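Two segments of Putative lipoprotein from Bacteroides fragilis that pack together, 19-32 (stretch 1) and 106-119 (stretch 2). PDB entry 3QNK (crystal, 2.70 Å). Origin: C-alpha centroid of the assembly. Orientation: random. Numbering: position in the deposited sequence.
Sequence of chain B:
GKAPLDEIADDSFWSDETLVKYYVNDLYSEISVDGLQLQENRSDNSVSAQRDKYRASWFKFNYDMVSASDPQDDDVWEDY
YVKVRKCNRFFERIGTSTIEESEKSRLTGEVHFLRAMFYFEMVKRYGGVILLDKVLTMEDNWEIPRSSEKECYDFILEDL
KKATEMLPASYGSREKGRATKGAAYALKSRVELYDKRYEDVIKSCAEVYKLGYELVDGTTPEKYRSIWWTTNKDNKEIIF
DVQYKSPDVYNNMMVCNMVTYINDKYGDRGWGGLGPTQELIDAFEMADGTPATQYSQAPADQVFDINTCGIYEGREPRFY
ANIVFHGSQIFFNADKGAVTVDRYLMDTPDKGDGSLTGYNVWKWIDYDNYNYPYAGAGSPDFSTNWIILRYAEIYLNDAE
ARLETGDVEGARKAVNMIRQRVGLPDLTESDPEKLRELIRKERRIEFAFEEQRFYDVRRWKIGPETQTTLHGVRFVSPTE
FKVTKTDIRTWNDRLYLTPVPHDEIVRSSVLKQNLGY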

# COMPACT_ATOMS: atom_id res chain seq x y z
N LEU B 19 -15.59 20.03 -9.32
CA LEU B 19 -15.03 18.68 -9.37
C LEU B 19 -13.55 18.70 -9.77
O LEU B 19 -12.76 17.94 -9.21
CB LEU B 19 -15.83 17.79 -10.32
CG LEU B 19 -17.27 17.46 -9.94
CD1 LEU B 19 -17.87 16.52 -10.97
CD2 LEU B 19 -17.37 16.86 -8.54
N VAL B 20 -13.17 19.61 -10.70
CA VAL B 20 -11.78 19.75 -11.14
C VAL B 20 -10.98 20.31 -9.98
O VAL B 20 -9.87 19.82 -9.74
CB VAL B 20 -11.62 20.58 -12.42
CG1 VAL B 20 -10.14 20.81 -12.77
CG2 VAL B 20 -12.34 19.92 -13.59
N LYS B 21 -11.55 21.27 -9.22
CA LYS B 21 -10.90 21.84 -8.04
C LYS B 21 -10.70 20.73 -6.97
O LYS B 21 -9.65 20.69 -6.33
CB LYS B 21 -11.68 23.05 -7.50
N TYR B 22 -11.69 19.80 -6.85
CA TYR B 22 -11.63 18.66 -5.92
C TYR B 22 -10.54 17.66 -6.35
O TYR B 22 -9.87 17.08 -5.50
CB TYR B 22 -12.99 17.95 -5.82
CG TYR B 22 -14.03 18.67 -4.98
CD1 TYR B 22 -13.65 19.61 -4.02
CD2 TYR B 22 -15.38 18.39 -5.12
CE1 TYR B 22 -14.61 20.29 -3.26
CE2 TYR B 22 -16.35 19.05 -4.35
CZ TYR B 22 -15.96 20.01 -3.42
OH TYR B 22 -16.90 20.66 -2.66
N TYR B 23 -10.34 17.49 -7.68
CA TYR B 23 -9.31 16.61 -8.22
C TYR B 23 -7.93 17.10 -7.77
O TYR B 23 -7.11 16.29 -7.31
CB TYR B 23 -9.40 16.55 -9.76
CG TYR B 23 -8.56 15.46 -10.40
CD1 TYR B 23 -7.18 15.60 -10.52
CD2 TYR B 23 -9.14 14.30 -10.88
CE1 TYR B 23 -6.39 14.59 -11.07
CE2 TYR B 23 -8.37 13.27 -11.42
CZ TYR B 23 -6.99 13.43 -11.52
OH TYR B 23 -6.23 12.45 -12.09
N VAL B 24 -7.67 18.42 -7.88
CA VAL B 24 -6.39 19.03 -7.50
C VAL B 24 -6.22 18.90 -5.97
O VAL B 24 -5.12 18.59 -5.53
CB VAL B 24 -6.27 20.48 -8.02
CG1 VAL B 24 -4.92 21.09 -7.66
CG2 VAL B 24 -6.46 20.52 -9.52
N ASN B 25 -7.31 19.01 -5.18
CA ASN B 25 -7.25 18.81 -3.72
C ASN B 25 -6.81 17.39 -3.39
O ASN B 25 -6.03 17.20 -2.45
CB ASN B 25 -8.61 19.08 -3.06
CG ASN B 25 -9.07 20.52 -3.01
OD1 ASN B 25 -8.46 21.45 -3.58
ND2 ASN B 25 -10.19 20.72 -2.33
N ASP B 26 -7.29 16.41 -4.20
CA ASP B 26 -6.91 15.00 -4.06
C ASP B 26 -5.43 14.82 -4.33
O ASP B 26 -4.77 14.02 -3.66
CB ASP B 26 -7.75 14.12 -4.98
CG ASP B 26 -7.53 12.63 -4.81
OD1 ASP B 26 -7.68 12.14 -3.67
OD2 ASP B 26 -7.28 11.94 -5.84
N LEU B 27 -4.89 15.58 -5.31
CA LEU B 27 -3.47 15.52 -5.67
C LEU B 27 -2.63 16.09 -4.54
O LEU B 27 -1.57 15.54 -4.22
CB LEU B 27 -3.17 16.23 -7.00
CG LEU B 27 -3.78 15.63 -8.25
CD1 LEU B 27 -3.65 16.57 -9.43
CD2 LEU B 27 -3.13 14.34 -8.61
N TYR B 28 -3.10 17.16 -3.89
CA TYR B 28 -2.40 17.72 -2.73
C TYR B 28 -2.44 16.72 -1.58
O TYR B 28 -1.46 16.58 -0.86
CB TYR B 28 -3.02 19.05 -2.29
CG TYR B 28 -2.51 20.27 -3.03
CD1 TYR B 28 -1.29 20.86 -2.68
CD2 TYR B 28 -3.30 20.90 -4.00
CE1 TYR B 28 -0.84 22.02 -3.33
CE2 TYR B 28 -2.85 22.04 -4.66
CZ TYR B 28 -1.63 22.61 -4.32
OH TYR B 28 -1.18 23.74 -4.97
N SER B 29 -3.58 16.00 -1.43
CA SER B 29 -3.77 15.00 -0.37
C SER B 29 -2.80 13.81 -0.55
O SER B 29 -2.53 13.08 0.41
CB SER B 29 -5.23 14.54 -0.32
OG SER B 29 -5.43 13.22 -0.82
N GLU B 30 -2.23 13.66 -1.76
CA GLU B 30 -1.26 12.62 -2.06
C GLU B 30 0.12 12.96 -1.49
O GLU B 30 1.01 12.11 -1.55
CB GLU B 30 -1.17 12.34 -3.56
CG GLU B 30 -2.33 11.52 -4.11
CD GLU B 30 -2.58 10.14 -3.55
OE1 GLU B 30 -1.64 9.53 -2.99
OE2 GLU B 30 -3.72 9.65 -3.71
N ILE B 31 0.32 14.17 -0.94
CA ILE B 31 1.59 14.52 -0.32
C ILE B 31 1.70 13.69 0.96
O ILE B 31 0.80 13.75 1.82
CB ILE B 31 1.75 16.04 -0.05
CG1 ILE B 31 1.74 16.86 -1.34
CG2 ILE B 31 3.03 16.32 0.78
CD1 ILE B 31 1.45 18.34 -1.10
N SER B 32 2.75 12.87 1.06
CA SER B 32 2.94 12.00 2.22
C SER B 32 4.01 12.53 3.17
O SER B 32 5.03 13.06 2.72
CB SER B 32 3.34 10.59 1.78
OG SER B 32 2.35 10.03 0.94
N ARG B 106 -3.44 28.32 -13.73
CA ARG B 106 -2.98 28.29 -12.33
C ARG B 106 -3.07 26.84 -11.79
O ARG B 106 -2.07 26.35 -11.27
CB ARG B 106 -3.79 29.32 -11.48
CG ARG B 106 -3.64 29.22 -9.94
CD ARG B 106 -4.85 28.50 -9.36
NE ARG B 106 -5.49 29.16 -8.22
CZ ARG B 106 -6.36 30.17 -8.31
NH1 ARG B 106 -6.64 30.70 -9.50
NH2 ARG B 106 -6.92 30.67 -7.22
N LEU B 107 -4.22 26.14 -11.99
CA LEU B 107 -4.39 24.74 -11.54
C LEU B 107 -3.36 23.83 -12.20
O LEU B 107 -2.76 23.02 -11.50
CB LEU B 107 -5.79 24.19 -11.81
CG LEU B 107 -6.96 24.82 -11.06
CD1 LEU B 107 -8.30 24.30 -11.60
CD2 LEU B 107 -6.86 24.59 -9.56
N THR B 108 -3.13 23.98 -13.52
CA THR B 108 -2.13 23.18 -14.26
C THR B 108 -0.74 23.38 -13.62
O THR B 108 -0.01 22.41 -13.47
CB THR B 108 -2.15 23.52 -15.75
OG1 THR B 108 -3.50 23.39 -16.21
CG2 THR B 108 -1.27 22.60 -16.57
N GLY B 109 -0.42 24.61 -13.22
CA GLY B 109 0.83 24.96 -12.56
C GLY B 109 1.00 24.21 -11.26
O GLY B 109 2.08 23.70 -10.99
N GLU B 110 -0.09 24.06 -10.48
CA GLU B 110 -0.10 23.35 -9.21
C GLU B 110 0.18 21.87 -9.42
O GLU B 110 0.95 21.29 -8.66
CB GLU B 110 -1.44 23.53 -8.47
CG GLU B 110 -1.90 24.98 -8.31
CD GLU B 110 -3.03 25.20 -7.33
OE1 GLU B 110 -2.87 24.80 -6.16
OE2 GLU B 110 -4.04 25.85 -7.69
N VAL B 111 -0.36 21.28 -10.49
CA VAL B 111 -0.15 19.87 -10.84
C VAL B 111 1.30 19.67 -11.33
O VAL B 111 1.90 18.64 -11.00
CB VAL B 111 -1.20 19.35 -11.84
CG1 VAL B 111 -1.06 17.85 -12.05
CG2 VAL B 111 -2.61 19.66 -11.34
N HIS B 112 1.89 20.68 -12.03
CA HIS B 112 3.29 20.62 -12.46
C HIS B 112 4.20 20.55 -11.25
O HIS B 112 5.14 19.75 -11.22
CB HIS B 112 3.70 21.81 -13.34
CG HIS B 112 3.31 21.64 -14.78
ND1 HIS B 112 3.95 20.70 -15.59
CD2 HIS B 112 2.33 22.25 -15.49
CE1 HIS B 112 3.34 20.78 -16.76
NE2 HIS B 112 2.36 21.70 -16.75
N PHE B 113 3.90 21.40 -10.23
CA PHE B 113 4.64 21.47 -8.97
C PHE B 113 4.55 20.15 -8.24
O PHE B 113 5.57 19.66 -7.75
CB PHE B 113 4.12 22.63 -8.08
CG PHE B 113 4.74 22.67 -6.70
CD1 PHE B 113 6.01 23.20 -6.51
CD2 PHE B 113 4.07 22.12 -5.61
CE1 PHE B 113 6.59 23.21 -5.25
CE2 PHE B 113 4.65 22.15 -4.34
CZ PHE B 113 5.91 22.68 -4.17
N LEU B 114 3.32 19.57 -8.16
CA LEU B 114 3.08 18.31 -7.46
C LEU B 114 3.74 17.14 -8.17
O LEU B 114 4.40 16.35 -7.50
CB LEU B 114 1.58 18.05 -7.25
CG LEU B 114 0.92 18.95 -6.17
CD1 LEU B 114 -0.58 18.83 -6.22
CD2 LEU B 114 1.41 18.62 -4.77
N ARG B 115 3.65 17.06 -9.51
CA ARG B 115 4.29 15.96 -10.25
C ARG B 115 5.80 16.00 -10.08
O ARG B 115 6.43 14.94 -9.93
CB ARG B 115 3.91 15.95 -11.74
CG ARG B 115 4.39 14.69 -12.46
CD ARG B 115 3.85 14.57 -13.86
NE ARG B 115 4.44 15.57 -14.74
CZ ARG B 115 4.23 15.62 -16.05
NH1 ARG B 115 3.44 14.72 -16.64
NH2 ARG B 115 4.80 16.56 -16.78
N ALA B 116 6.39 17.22 -10.07
CA ALA B 116 7.82 17.44 -9.87
C ALA B 116 8.23 16.98 -8.48
O ALA B 116 9.24 16.29 -8.32
CB ALA B 116 8.14 18.92 -10.04
N MSE B 117 7.42 17.31 -7.48
CA MSE B 117 7.62 16.93 -6.09
C MSE B 117 7.57 15.42 -5.92
O MSE B 117 8.38 14.88 -5.17
CB MSE B 117 6.57 17.62 -5.21
CG MSE B 117 6.58 17.10 -3.79
SE MSE B 117 5.58 18.23 -2.65
CE MSE B 117 6.95 19.58 -2.35
N PHE B 118 6.63 14.75 -6.60
CA PHE B 118 6.46 13.29 -6.50
C PHE B 118 7.63 12.56 -7.13
O PHE B 118 8.16 11.65 -6.50
CB PHE B 118 5.13 12.82 -7.10
CG PHE B 118 3.91 13.36 -6.41
CD1 PHE B 118 3.90 13.54 -5.03
CD2 PHE B 118 2.76 13.66 -7.12
CE1 PHE B 118 2.77 14.05 -4.38
CE2 PHE B 118 1.63 14.16 -6.47
CZ PHE B 118 1.64 14.35 -5.10
N TYR B 119 8.07 12.99 -8.34
CA TYR B 119 9.22 12.39 -9.01
C TYR B 119 10.51 12.64 -8.24
O TYR B 119 11.36 11.74 -8.18
CB TYR B 119 9.36 12.89 -10.44
CG TYR B 119 8.70 11.99 -11.47
CD1 TYR B 119 9.17 10.70 -11.71
CD2 TYR B 119 7.65 12.45 -12.26
CE1 TYR B 119 8.57 9.87 -12.66
CE2 TYR B 119 7.05 11.64 -13.22
CZ TYR B 119 7.51 10.35 -13.40
OH TYR B 119 6.91 9.56 -14.34

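Two helices running in nearly the same direction pack through a continuous apolar seam, to which a single, very short tyrosine-glutamate hydrogen bond is added. The axes of helix 19-29 and helix 106-119 approach to 10.5 Å at an angle of 22°, and the contact buries 594 Å² summed over both sides. This shallow angle lets the contact run along the length of both stretches, with Val24 opposite Val111 (CA to CA 7.1 Å) and Tyr28 opposite Leu114 (CA to CA 7.3 Å).

At the start of the seam, Leu107 reaches two valines one helical turn apart: its CD1 lies 4.1 Å from Val20 CG1 and its CD2 4.1 Å from Val24 CG2. The compact, branched valines fill the space beside it without a long side chain. One turn on, Leu27 CD1 meets Val111 CG2 at 3.8 Å.

Leu114, in the m,t rotamer, has the largest covered area, 74 Å², and both of its methyls touch the Tyr28 ring: CD1 sits 4.0 Å from the ring centroid and 8° off the ring normal, a CH-pi contact over the face, and is also 3.8 Å from Leu27 CB; CD2 lies 4.1 Å from Tyr28 CD1 and 3.7 Å from Ile31 CD1.

Tyr28 suits this place because its ring offers an apolar face to Leu114 while its hydroxyl extends to Glu110. Tyr28 OH donates to Glu110 OE1 at 2.3 Å, an unusually short distance to be read cautiously at 2.70 Å resolution. The carboxylate thus finds a polar partner in a buried position.

Beyond the regular helix, Ile31 continues the seam, with CG1 4.3 Å from SE of the selenomethionine Met117. The Phe118 ring closes this end: its CZ lies 3.5 Å from Leu27 O, which approaches the ring edge, and 3.8 Å from Glu30 CB.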